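Long-range contacts in angiotensin-converting enzyme (Anopheles gambiae, PDB 6S1Y), which probably cleaves peptides as a zinc-dependent metallopeptidase, with a deep active-site cleft that in this crystal holds a gamma-linked glutamate dipeptide: residues 34-38 and 331-335; 217-221 and 429-433; 261-266 and 421-425; 335-339 and 365-369. One frame throughout, in Å; residues are numbered along the deposited sequence.

How the interactions relate
The four contacts form two pairs on opposite sides of the chain's centre. Interactions 1 and 4, with centres 11 Å apart, share Ala335 and the antiparallel hairpin of strands 329-332 and 339-342: interaction 1 sets it against helix 12-42, interaction 4 against the C-terminal part of the HExxH helix 349-368. Interactions 2 and 3, with centres 13 Å apart, join helix 203-233 and the loop after strand 244-245 to the consecutive helices 414-429 and 431-447. Any contact of one pair lies about 36 to 39 Å, centre to centre, from any of the other. Along the chain interaction 4 is nested inside interaction 3, and 3 inside 2, whereas interaction 1 crosses both 2 and 3. Interleaved segments thus build both sides of a single largely helical peptidase fold.

Interaction 1 (34-38 and 331-335); sequences TLAAW and WDFFA
Three aromatic rings, Trp38, Trp331 and Phe333, cluster where a helix meets the end of a short strand, with no direct hydrogen bond between the segments. Residues 34-38 are regular helix; 331-332 are extended, and the chain then turns through Phe333 to Phe334, which has positive phi (57°). The nearest CA pairs are Thr34 with Phe333 (6.2 Å) and Trp38 with Trp331 (8.1 Å). Trp38 (chi1 t) points its six-membered ring edge-on at the five-membered ring of Trp331 (chi1 m): T-shaped, centroids 4.8 Å apart, planes at 86°. Phe333 (m) makes an offset edge-to-face pair with the Trp38 five-membered ring, centroids 5.5 Å apart, planes at 73°. Small Ala37 leaves room, CB 3.8 Å from Trp331 CZ3; the Thr34 methyl CG2 packs 3.6 Å from Phe333 CD2, while OG1 bonds to Lys30 O. Asp332 OD1 accepts from Phe334 N (3.0 Å), an Asx turn. Arg340 adds cation-pi contacts to Trp38 and Phe333 of this aromatic cluster, which joins helix 12-42 to the beta hairpin near the ligand site.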
loop_
_atom_site.group_PDB
_atom_site.type_symbol
_atom_site.label_atom_id
_atom_site.label_comp_id
_atom_site.label_asym_id
_atom_site.label_seq_id
_atom_site.Cartn_x
_atom_site.Cartn_y
_atom_site.Cartn_z
ATOM N N THR A 34 20.495 4.559 -3.068
ATOM C CA THR A 34 19.520 4.373 -2.004
ATOM C C THR A 34 19.891 5.181 -0.769
ATOM O O THR A 34 19.026 5.811 -0.136
ATOM C CB THR A 34 19.423 2.894 -1.650
ATOM O OG1 THR A 34 18.891 2.167 -2.754
ATOM C CG2 THR A 34 18.528 2.699 -0.461
ATOM N N LEU A 35 21.177 5.175 -0.410
ATOM C CA LEU A 35 21.618 5.875 0.784
ATOM C C LEU A 35 21.325 7.367 0.686
ATOM O O LEU A 35 20.829 7.978 1.644
ATOM C CB LEU A 35 23.107 5.623 0.994
ATOM C CG LEU A 35 23.608 5.560 2.432
ATOM C CD1 LEU A 35 25.078 5.130 2.403
ATOM C CD2 LEU A 35 23.425 6.888 3.138
ATOM N N ALA A 36 21.619 7.973 -0.464
ATOM C CA ALA A 36 21.347 9.392 -0.630
ATOM C C ALA A 36 19.851 9.673 -0.590
ATOM O O ALA A 36 19.430 10.715 -0.070
ATOM C CB ALA A 36 21.969 9.888 -1.936
ATOM N N ALA A 37 19.032 8.752 -1.117
ATOM C CA ALA A 37 17.581 8.927 -1.062
ATOM C C ALA A 37 17.076 8.861 0.373
ATOM O O ALA A 37 16.201 9.639 0.771
ATOM C CB ALA A 37 16.899 7.872 -1.933
ATOM N N TRP A 38 17.636 7.965 1.177
ATOM C CA TRP A 38 17.277 7.921 2.590
ATOM C C TRP A 38 17.559 9.248 3.285
ATOM O O TRP A 38 16.741 9.729 4.082
ATOM C CB TRP A 38 18.035 6.794 3.274
ATOM C CG TRP A 38 17.939 6.820 4.746
ATOM C CD1 TRP A 38 18.789 7.453 5.612
ATOM C CD2 TRP A 38 16.947 6.172 5.556
ATOM N NE1 TRP A 38 18.384 7.235 6.908
ATOM C CE2 TRP A 38 17.261 6.452 6.904
ATOM C CE3 TRP A 38 15.831 5.372 5.273
ATOM C CZ2 TRP A 38 16.492 5.974 7.970
ATOM C CZ3 TRP A 38 15.067 4.888 6.340
ATOM C CH2 TRP A 38 15.399 5.199 7.667
ATOM N N TRP A 331 13.125 0.217 3.950
ATOM C CA TRP A 331 14.248 0.459 3.052
ATOM C C TRP A 331 15.254 -0.679 3.067
ATOM O O TRP A 331 15.643 -1.169 4.123
ATOM C CB TRP A 331 14.970 1.751 3.427
ATOM C CG TRP A 331 14.163 2.978 3.171
ATOM C CD1 TRP A 331 13.035 3.371 3.831
ATOM C CD2 TRP A 331 14.428 3.982 2.186
ATOM N NE1 TRP A 331 12.580 4.563 3.313
ATOM C CE2 TRP A 331 13.411 4.950 2.294
ATOM C CE3 TRP A 331 15.420 4.149 1.217
ATOM C CZ2 TRP A 331 13.359 6.076 1.474
ATOM C CZ3 TRP A 331 15.365 5.269 0.392
ATOM C CH2 TRP A 331 14.346 6.219 0.529
ATOM N N ASP A 332 15.691 -1.067 1.873
ATOM C CA ASP A 332 16.716 -2.078 1.651
ATOM C C ASP A 332 17.952 -1.382 1.093
ATOM O O ASP A 332 17.889 -0.750 0.024
ATOM C CB ASP A 332 16.213 -3.139 0.668
ATOM C CG ASP A 332 17.201 -4.296 0.497
ATOM O OD1 ASP A 332 18.254 -4.291 1.189
ATOM O OD2 ASP A 332 16.918 -5.214 -0.322
ATOM N N PHE A 333 19.071 -1.488 1.804
ATOM C CA PHE A 333 20.294 -0.807 1.381
ATOM C C PHE A 333 21.254 -1.733 0.658
ATOM O O PHE A 333 22.403 -1.356 0.422
ATOM C CB PHE A 333 20.973 -0.140 2.574
ATOM C CG PHE A 333 20.199 1.029 3.112
ATOM C CD1 PHE A 333 19.235 0.853 4.090
ATOM C CD2 PHE A 333 20.404 2.293 2.602
ATOM C CE1 PHE A 333 18.515 1.918 4.567
ATOM C CE2 PHE A 333 19.682 3.363 3.063
ATOM C CZ PHE A 333 18.730 3.180 4.047
ATOM N N PHE A 334 20.800 -2.931 0.288
ATOM C CA PHE A 334 21.525 -3.774 -0.661
ATOM C C PHE A 334 22.949 -4.045 -0.179
ATOM O O PHE A 334 23.899 -4.061 -0.958
ATOM C CB PHE A 334 21.521 -3.145 -2.060
ATOM C CG PHE A 334 20.139 -2.964 -2.629
ATOM C CD1 PHE A 334 19.528 -3.984 -3.334
ATOM C CD2 PHE A 334 19.439 -1.783 -2.435
ATOM C CE1 PHE A 334 18.248 -3.827 -3.845
ATOM C CE2 PHE A 334 18.165 -1.629 -2.942
ATOM C CZ PHE A 334 17.574 -2.653 -3.649
ATOM N N ALA A 335 23.092 -4.230 1.127
ATOM C CA ALA A 335 24.329 -4.700 1.737
ATOM C C ALA A 335 23.974 -5.989 2.470
ATOM O O ALA A 335 23.281 -6.843 1.911
ATOM C CB ALA A 335 24.924 -3.652 2.669
#

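Interaction 2 (217-221 and 429-433)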
loop_
_atom_site.group_PDB
_atom_site.type_symbol
_atom_site.label_atom_id
_atom_site.label_comp_id
_atom_site.label_asym_id
_atom_site.label_seq_id
_atom_site.Cartn_x
_atom_site.Cartn_y
_atom_site.Cartn_z
ATOM N N LEU A 217 -20.443 -7.496 -2.908
ATOM C CA LEU A 217 -20.151 -7.424 -1.483
ATOM C C LEU A 217 -19.832 -5.989 -1.087
ATOM O O LEU A 217 -20.388 -5.457 -0.117
ATOM C CB LEU A 217 -19.008 -8.401 -1.154
ATOM C CG LEU A 217 -19.302 -9.797 -1.786
ATOM C CD1 LEU A 217 -18.887 -9.961 -3.271
ATOM C CD2 LEU A 217 -18.703 -10.949 -0.978
ATOM N N TYR A 218 -18.966 -5.325 -1.859
ATOM C CA TYR A 218 -18.653 -3.942 -1.549
ATOM C C TYR A 218 -19.914 -3.072 -1.553
ATOM O O TYR A 218 -20.057 -2.168 -0.722
ATOM C CB TYR A 218 -17.630 -3.394 -2.528
ATOM C CG TYR A 218 -17.394 -1.912 -2.276
ATOM C CD1 TYR A 218 -16.675 -1.501 -1.178
ATOM C CD2 TYR A 218 -17.933 -0.929 -3.119
ATOM C CE1 TYR A 218 -16.472 -0.179 -0.902
ATOM C CE2 TYR A 218 -17.717 0.424 -2.857
ATOM C CZ TYR A 218 -16.974 0.784 -1.731
ATOM O OH TYR A 218 -16.736 2.099 -1.416
ATOM N N GLU A 219 -20.860 -3.331 -2.464
ATOM C CA GLU A 219 -22.028 -2.451 -2.513
ATOM C C GLU A 219 -22.955 -2.689 -1.324
ATOM O O GLU A 219 -23.550 -1.734 -0.808
ATOM C CB GLU A 219 -22.754 -2.600 -3.862
ATOM C CG GLU A 219 -21.872 -2.026 -5.006
ATOM C CD GLU A 219 -22.517 -2.013 -6.400
ATOM O OE1 GLU A 219 -22.050 -1.181 -7.201
ATOM O OE2 GLU A 219 -23.441 -2.819 -6.690
ATOM N N GLN A 220 -23.077 -3.922 -0.845
ATOM C CA GLN A 220 -23.834 -4.144 0.377
ATOM C C GLN A 220 -23.193 -3.434 1.566
ATOM O O GLN A 220 -23.894 -2.847 2.391
ATOM C CB GLN A 220 -23.966 -5.645 0.646
ATOM C CG GLN A 220 -24.798 -6.388 -0.407
ATOM C CD GLN A 220 -26.234 -5.904 -0.447
ATOM O OE1 GLN A 220 -26.866 -5.724 0.591
ATOM N NE2 GLN A 220 -26.749 -5.684 -1.655
ATOM N N LEU A 221 -21.866 -3.459 1.675
ATOM C CA LEU A 221 -21.206 -2.845 2.832
ATOM C C LEU A 221 -21.317 -1.335 2.765
ATOM O O LEU A 221 -21.675 -0.680 3.751
ATOM C CB LEU A 221 -19.738 -3.252 2.871
ATOM C CG LEU A 221 -18.942 -2.733 4.066
ATOM C CD1 LEU A 221 -19.566 -3.215 5.398
ATOM C CD2 LEU A 221 -17.469 -3.194 3.978
ATOM N N LEU A 429 -11.941 -4.619 3.013
ATOM C CA LEU A 429 -12.648 -4.865 1.765
ATOM C C LEU A 429 -12.817 -3.578 0.969
ATOM O O LEU A 429 -12.664 -3.586 -0.253
ATOM C CB LEU A 429 -13.996 -5.522 2.027
ATOM C CG LEU A 429 -14.728 -5.830 0.728
ATOM C CD1 LEU A 429 -14.034 -6.951 -0.020
ATOM C CD2 LEU A 429 -16.152 -6.195 1.011
ATOM N N VAL A 430 -13.130 -2.457 1.637
ATOM C CA VAL A 430 -13.399 -1.221 0.915
ATOM C C VAL A 430 -12.172 -0.683 0.185
ATOM O O VAL A 430 -12.297 0.198 -0.684
ATOM C CB VAL A 430 -13.940 -0.132 1.863
ATOM C CG1 VAL A 430 -15.165 -0.632 2.614
ATOM C CG2 VAL A 430 -12.882 0.307 2.819
ATOM N N PHE A 431 -10.983 -1.165 0.525
ATOM C CA PHE A 431 -9.748 -0.627 -0.056
ATOM C C PHE A 431 -9.552 -1.090 -1.499
ATOM O O PHE A 431 -8.950 -0.372 -2.309
ATOM C CB PHE A 431 -8.579 -1.028 0.861
ATOM C CG PHE A 431 -7.227 -0.687 0.319
ATOM C CD1 PHE A 431 -6.705 0.579 0.469
ATOM C CD2 PHE A 431 -6.464 -1.651 -0.298
ATOM C CE1 PHE A 431 -5.470 0.892 -0.031
ATOM C CE2 PHE A 431 -5.223 -1.338 -0.817
ATOM C CZ PHE A 431 -4.736 -0.065 -0.681
ATOM N N LEU A 432 -10.064 -2.248 -1.859
ATOM C CA LEU A 432 -9.820 -2.764 -3.207
ATOM C C LEU A 432 -10.363 -1.863 -4.301
ATOM O O LEU A 432 -9.594 -1.504 -5.211
ATOM C CB LEU A 432 -10.383 -4.187 -3.313
ATOM C CG LEU A 432 -9.491 -5.152 -2.523
ATOM C CD1 LEU A 432 -10.285 -6.128 -1.748
ATOM C CD2 LEU A 432 -8.558 -5.891 -3.462
ATOM N N PRO A 433 -11.626 -1.436 -4.275
ATOM C CA PRO A 433 -12.061 -0.454 -5.278
ATOM C C PRO A 433 -11.229 0.810 -5.265
ATOM O O PRO A 433 -10.954 1.376 -6.329
ATOM C CB PRO A 433 -13.526 -0.181 -4.897
ATOM C CG PRO A 433 -13.933 -1.410 -4.046
ATOM C CD PRO A 433 -12.696 -1.813 -3.339
HETATM O O HOH W 1 -13.875 2.207 -1.693
#
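Residues 217-221 are a regular turn within helix 203-233, with Leu221 N bonded to Leu217 O at 3.1 Å. Across from them, 429-433 lie at the junction of two consecutive helices, 414-429 and 431-447, and Leu432 N makes a weak bond to Leu429 O at 3.3 Å. The backbones come closest at Tyr218 and Val430, whose CA atoms are 6.4 Å apart. Near the start of a helix proline costs little, its nitrogen having no hydrogen to donate, and Pro433 offers its ring to Tyr218: CG sits 3.9 Å from the centroid of the Tyr218 ring and 11° off the ring normal, a CH-pi contact over the face. Tyr218 CE1 also lies 3.7 Å from Val430 CB. This is the interior of the mainly helical ACE-type fold, where buried aliphatic residues fill the space between helices. Leu221 CD2 packs on Val430 CG1 at 3.7 Å, and Leu217 CB meets Leu429 CD2 at 4.2 Å. The polar end of Tyr218 is provided for: its OH bonds to Ser467 O and accepts from a water 2.9 Å away, which also donates to Val430 O at 2.7 Å. The CA-to-CB bond of Phe431 points away from helix 203-233, and this residue touches the bound glutamate dipeptide as one of those lining its pocket.

Interaction 3 (261-266 and 421-425); sequences ADFTTP and FYRAG
In the mainly helical fold of this ACE-family enzyme, a type I beta turn from Asp262 to Thr265 docks on one side of helix 414-429. Residues 261-263 have helical backbone angles, 421-425 are regular helix, and the nearest CA pairs are Ala261 with Arg423 (5.5 Å) and Thr265 with Tyr422 (7.0 Å). Ala261, small enough for close approach, points toward the helix and puts CB 3.7 Å from Arg423 NH2, over the guanidinium face. Asp262 (chi1 m) forms a salt bridge through OD1 with Arg423 NH2, 3.0 Å, the hydrogen bond itself being weak; a water bridges the same OD1 (2.8 Å) to Arg423 NE (2.9 Å). The long Arg423 side chain (chi1 and chi2 t, chi3 m) spans this distance at the partly exposed margin. Thr264 (p) accepts at OG1 a hydrogen bond from the OH of buried Tyr422 (chi1 t), 2.7 Å away, and also bonds to Ile260 O. Thr265 lays CA 3.7 Å from Tyr422 CE2, while its OG1 bonds to Asn419 OD1. Pro266, rigid and apolar, covers a face of Tyr422 in a CH-pi contact, CD standing 3.9 Å from the ring centroid and 25° off its normal.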
loop_
_atom_site.group_PDB
_atom_site.type_symbol
_atom_site.label_atom_id
_atom_site.label_comp_id
_atom_site.label_asym_id
_atom_site.label_seq_id
_atom_site.Cartn_x
_atom_site.Cartn_y
_atom_site.Cartn_z
ATOM N N ALA A 261 -15.416 2.419 12.310
ATOM C CA ALA A 261 -16.000 1.096 12.527
ATOM C C ALA A 261 -16.880 1.070 13.774
ATOM O O ALA A 261 -18.025 0.613 13.729
ATOM C CB ALA A 261 -14.913 0.030 12.625
ATOM N N ASP A 262 -16.363 1.552 14.911
ATOM C CA ASP A 262 -17.156 1.510 16.133
ATOM C C ASP A 262 -18.336 2.461 16.049
ATOM O O ASP A 262 -19.438 2.122 16.482
ATOM C CB ASP A 262 -16.295 1.849 17.357
ATOM C CG ASP A 262 -15.314 0.739 17.704
ATOM O OD1 ASP A 262 -15.376 -0.350 17.078
ATOM O OD2 ASP A 262 -14.466 0.953 18.594
ATOM N N PHE A 263 -18.107 3.666 15.528
ATOM C CA PHE A 263 -19.156 4.663 15.302
ATOM C C PHE A 263 -20.343 4.115 14.507
ATOM O O PHE A 263 -21.470 4.575 14.693
ATOM C CB PHE A 263 -18.496 5.833 14.552
ATOM C CG PHE A 263 -19.316 7.070 14.469
ATOM C CD1 PHE A 263 -19.718 7.729 15.620
ATOM C CD2 PHE A 263 -19.632 7.624 13.224
ATOM C CE1 PHE A 263 -20.463 8.898 15.541
ATOM C CE2 PHE A 263 -20.371 8.788 13.140
ATOM C CZ PHE A 263 -20.793 9.425 14.294
ATOM N N THR A 264 -20.123 3.144 13.613
ATOM C CA THR A 264 -21.195 2.642 12.768
ATOM C C THR A 264 -21.451 1.147 12.929
ATOM O O THR A 264 -22.139 0.559 12.098
ATOM C CB THR A 264 -20.899 2.952 11.300
ATOM O OG1 THR A 264 -19.677 2.298 10.912
ATOM C CG2 THR A 264 -20.770 4.448 11.077
ATOM N N THR A 265 -20.984 0.535 14.017
ATOM C CA THR A 265 -20.975 -0.912 14.106
ATOM C C THR A 265 -22.379 -1.461 14.344
ATOM O O THR A 265 -23.242 -0.792 14.930
ATOM C CB THR A 265 -20.027 -1.374 15.223
ATOM O OG1 THR A 265 -19.738 -2.774 15.076
ATOM C CG2 THR A 265 -20.617 -1.148 16.627
ATOM N N PRO A 266 -22.635 -2.691 13.916
ATOM C CA PRO A 266 -23.985 -3.255 14.101
ATOM C C PRO A 266 -24.440 -3.342 15.549
ATOM O O PRO A 266 -25.624 -3.113 15.829
ATOM C CB PRO A 266 -23.858 -4.641 13.463
ATOM C CG PRO A 266 -22.849 -4.467 12.391
ATOM C CD PRO A 266 -21.815 -3.507 13.005
ATOM N N PHE A 421 -16.525 -9.233 11.947
ATOM C CA PHE A 421 -16.563 -9.279 10.483
ATOM C C PHE A 421 -16.734 -7.880 9.893
ATOM O O PHE A 421 -16.153 -7.544 8.850
ATOM C CB PHE A 421 -17.719 -10.172 10.004
ATOM C CG PHE A 421 -17.667 -11.599 10.493
ATOM C CD1 PHE A 421 -16.470 -12.199 10.874
ATOM C CD2 PHE A 421 -18.834 -12.344 10.579
ATOM C CE1 PHE A 421 -16.444 -13.536 11.349
ATOM C CE2 PHE A 421 -18.824 -13.675 11.038
ATOM C CZ PHE A 421 -17.630 -14.272 11.416
ATOM N N TYR A 422 -17.573 -7.063 10.528
ATOM C CA TYR A 422 -17.820 -5.712 10.047
ATOM C C TYR A 422 -16.546 -4.891 10.072
ATOM O O TYR A 422 -16.152 -4.302 9.059
ATOM C CB TYR A 422 -18.894 -5.058 10.903
ATOM C CG TYR A 422 -19.227 -3.663 10.503
ATOM C CD1 TYR A 422 -19.965 -3.411 9.328
ATOM C CD2 TYR A 422 -18.811 -2.574 11.272
ATOM C CE1 TYR A 422 -20.278 -2.117 8.943
ATOM C CE2 TYR A 422 -19.139 -1.272 10.905
ATOM C CZ TYR A 422 -19.867 -1.053 9.733
ATOM O OH TYR A 422 -20.189 0.216 9.342
ATOM N N ARG A 423 -15.883 -4.837 11.223
ATOM C CA ARG A 423 -14.619 -4.126 11.299
ATOM C C ARG A 423 -13.680 -4.572 10.187
ATOM O O ARG A 423 -13.082 -3.738 9.494
ATOM C CB ARG A 423 -13.962 -4.341 12.667
ATOM C CG ARG A 423 -12.542 -3.731 12.730
ATOM C CD ARG A 423 -11.953 -3.713 14.131
ATOM N NE ARG A 423 -12.552 -2.646 14.925
ATOM C CZ ARG A 423 -12.156 -1.375 14.886
ATOM N NH1 ARG A 423 -11.143 -1.011 14.114
ATOM N NH2 ARG A 423 -12.775 -0.472 15.636
ATOM N N ALA A 424 -13.532 -5.895 9.994
ATOM C CA ALA A 424 -12.632 -6.348 8.937
ATOM C C ALA A 424 -13.071 -5.803 7.569
ATOM O O ALA A 424 -12.238 -5.355 6.778
ATOM C CB ALA A 424 -12.549 -7.879 8.915
ATOM N N GLY A 425 -14.376 -5.833 7.278
ATOM C CA GLY A 425 -14.849 -5.338 5.992
ATOM C C GLY A 425 -14.521 -3.874 5.762
ATOM O O GLY A 425 -14.073 -3.488 4.670
HETATM O O HOH W 2 -13.421 2.441 14.836
HETATM O O HOH W 3 -14.912 -3.057 16.549
#

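Interaction 4 (335-339 and 365-369)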
loop_
_atom_site.group_PDB
_atom_site.type_symbol
_atom_site.label_atom_id
_atom_site.label_comp_id
_atom_site.label_asym_id
_atom_site.label_seq_id
_atom_site.Cartn_x
_atom_site.Cartn_y
_atom_site.Cartn_z
ATOM N N ALA A 335 23.092 -4.230 1.127
ATOM C CA ALA A 335 24.329 -4.700 1.737
ATOM C C ALA A 335 23.974 -5.989 2.470
ATOM O O ALA A 335 23.281 -6.843 1.911
ATOM C CB ALA A 335 24.924 -3.652 2.669
ATOM N N ILE A 336 24.398 -6.136 3.721
ATOM C CA ILE A 336 23.960 -7.258 4.548
ATOM C C ILE A 336 23.424 -6.697 5.857
ATOM O O ILE A 336 24.133 -5.968 6.563
ATOM C CB ILE A 336 25.083 -8.273 4.816
ATOM C CG1 ILE A 336 25.526 -8.962 3.523
ATOM C CG2 ILE A 336 24.602 -9.331 5.783
ATOM C CD1 ILE A 336 24.397 -9.746 2.822
ATOM N N ASP A 337 22.170 -7.016 6.165
ATOM C CA ASP A 337 21.513 -6.638 7.410
ATOM C C ASP A 337 21.342 -5.140 7.571
ATOM O O ASP A 337 20.953 -4.685 8.649
ATOM C CB ASP A 337 22.265 -7.207 8.624
ATOM C CG ASP A 337 22.152 -8.723 8.705
ATOM O OD1 ASP A 337 21.531 -9.301 7.781
ATOM O OD2 ASP A 337 22.663 -9.327 9.679
ATOM N N ASP A 338 21.600 -4.338 6.541
ATOM C CA ASP A 338 21.303 -2.908 6.651
ATOM C C ASP A 338 19.908 -2.710 6.062
ATOM O O ASP A 338 19.732 -2.592 4.836
ATOM C CB ASP A 338 22.352 -2.042 5.978
ATOM C CG ASP A 338 22.114 -0.550 6.229
ATOM O OD1 ASP A 338 21.147 -0.200 6.955
ATOM O OD2 ASP A 338 22.891 0.274 5.679
ATOM N N VAL A 339 18.921 -2.701 6.953
ATOM C CA VAL A 339 17.512 -2.586 6.607
ATOM C C VAL A 339 16.881 -1.646 7.619
ATOM O O VAL A 339 17.206 -1.703 8.814
ATOM C CB VAL A 339 16.814 -3.967 6.596
ATOM C CG1 VAL A 339 17.363 -4.832 5.455
ATOM C CG2 VAL A 339 16.978 -4.677 7.932
ATOM N N TYR A 365 13.185 -8.335 2.637
ATOM C CA TYR A 365 14.566 -7.929 2.398
ATOM C C TYR A 365 15.536 -8.950 2.995
ATOM O O TYR A 365 16.442 -9.442 2.309
ATOM C CB TYR A 365 14.824 -6.537 2.996
ATOM C CG TYR A 365 14.005 -5.364 2.432
ATOM C CD1 TYR A 365 13.447 -5.402 1.156
ATOM C CD2 TYR A 365 13.795 -4.220 3.202
ATOM C CE1 TYR A 365 12.712 -4.339 0.664
ATOM C CE2 TYR A 365 13.068 -3.143 2.713
ATOM C CZ TYR A 365 12.527 -3.207 1.449
ATOM O OH TYR A 365 11.798 -2.132 0.987
ATOM N N LEU A 366 15.345 -9.297 4.277
ATOM C CA LEU A 366 16.279 -10.195 4.948
ATOM C C LEU A 366 16.276 -11.575 4.316
ATOM O O LEU A 366 17.330 -12.216 4.230
ATOM C CB LEU A 366 15.959 -10.287 6.438
ATOM C CG LEU A 366 16.180 -8.968 7.183
ATOM C CD1 LEU A 366 15.559 -9.021 8.567
ATOM C CD2 LEU A 366 17.687 -8.614 7.298
ATOM N N GLN A 367 15.124 -12.032 3.814
ATOM C CA GLN A 367 15.037 -13.391 3.286
ATOM C C GLN A 367 15.708 -13.540 1.924
ATOM O O GLN A 367 16.127 -14.646 1.571
ATOM C CB GLN A 367 13.575 -13.833 3.178
ATOM C CG GLN A 367 12.910 -14.079 4.518
ATOM C CD GLN A 367 13.482 -15.300 5.228
ATOM O OE1 GLN A 367 13.739 -16.323 4.600
ATOM N NE2 GLN A 367 13.673 -15.194 6.535
ATOM N N TYR A 368 15.801 -12.478 1.128
ATOM C CA TYR A 368 16.401 -12.619 -0.193
ATOM C C TYR A 368 17.705 -11.835 -0.357
ATOM O O TYR A 368 18.220 -11.741 -1.474
ATOM C CB TYR A 368 15.389 -12.243 -1.294
ATOM C CG TYR A 368 14.849 -10.815 -1.361
ATOM C CD1 TYR A 368 15.695 -9.707 -1.350
ATOM C CD2 TYR A 368 13.477 -10.580 -1.517
ATOM C CE1 TYR A 368 15.186 -8.402 -1.446
ATOM C CE2 TYR A 368 12.963 -9.287 -1.609
ATOM C CZ TYR A 368 13.818 -8.204 -1.587
ATOM O OH TYR A 368 13.302 -6.929 -1.692
ATOM N N GLN A 369 18.275 -11.316 0.731
ATOM C CA GLN A 369 19.480 -10.503 0.617
ATOM C C GLN A 369 20.700 -11.296 0.158
ATOM O O GLN A 369 21.688 -10.680 -0.256
ATOM C CB GLN A 369 19.784 -9.818 1.944
ATOM C CG GLN A 369 20.117 -10.732 3.097
ATOM C CD GLN A 369 20.508 -9.942 4.332
ATOM O OE1 GLN A 369 20.685 -8.725 4.266
ATOM N NE2 GLN A 369 20.640 -10.620 5.458
#
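Two nearly linear hydrogen bonds give this contact its polar part, and both use the primary amide of Gln369. Asp337 N donates to Gln369 OE1 at 3.0 Å, while Gln369 NE2 donates to Asp337 OD1 at 2.8 Å. A carboxamide suits this place because it presents a donor and an acceptor side by side, matching the backbone NH and the carboxylate of a single residue. Asp337 has positive phi (64°) as the chain turns between two strands, and its chi1 (m) brings OD1 within reach of the amide; Gln369, with chi1 p and chi2 t, extends across from near the C-terminal end of the helix. Ile336 CA also lies 3.6 Å from Gln369 OE1.

The apolar contacts lie where the second strand begins. Val339 turns its branched side chain toward the helix, with CG1 3.9 Å from Tyr365 CB and CG2 4.1 Å from Leu366 CD2. The latter methyl is also 3.9 Å from Asp337 OD1. Val339 and Leu366 are buried, while Tyr365, Asp337 and Gln369 are partly exposed.

Segment 335-339 runs from the hairpin connection into the start of strand 339-342. The C-terminal part of helix 349-368, which carries the zinc ligands His357 and His361, packs against this connection; Tyr365 OH reaches Ala330 O on strand 329-332, and Ala335 O accepts from Arg376 beyond the helix.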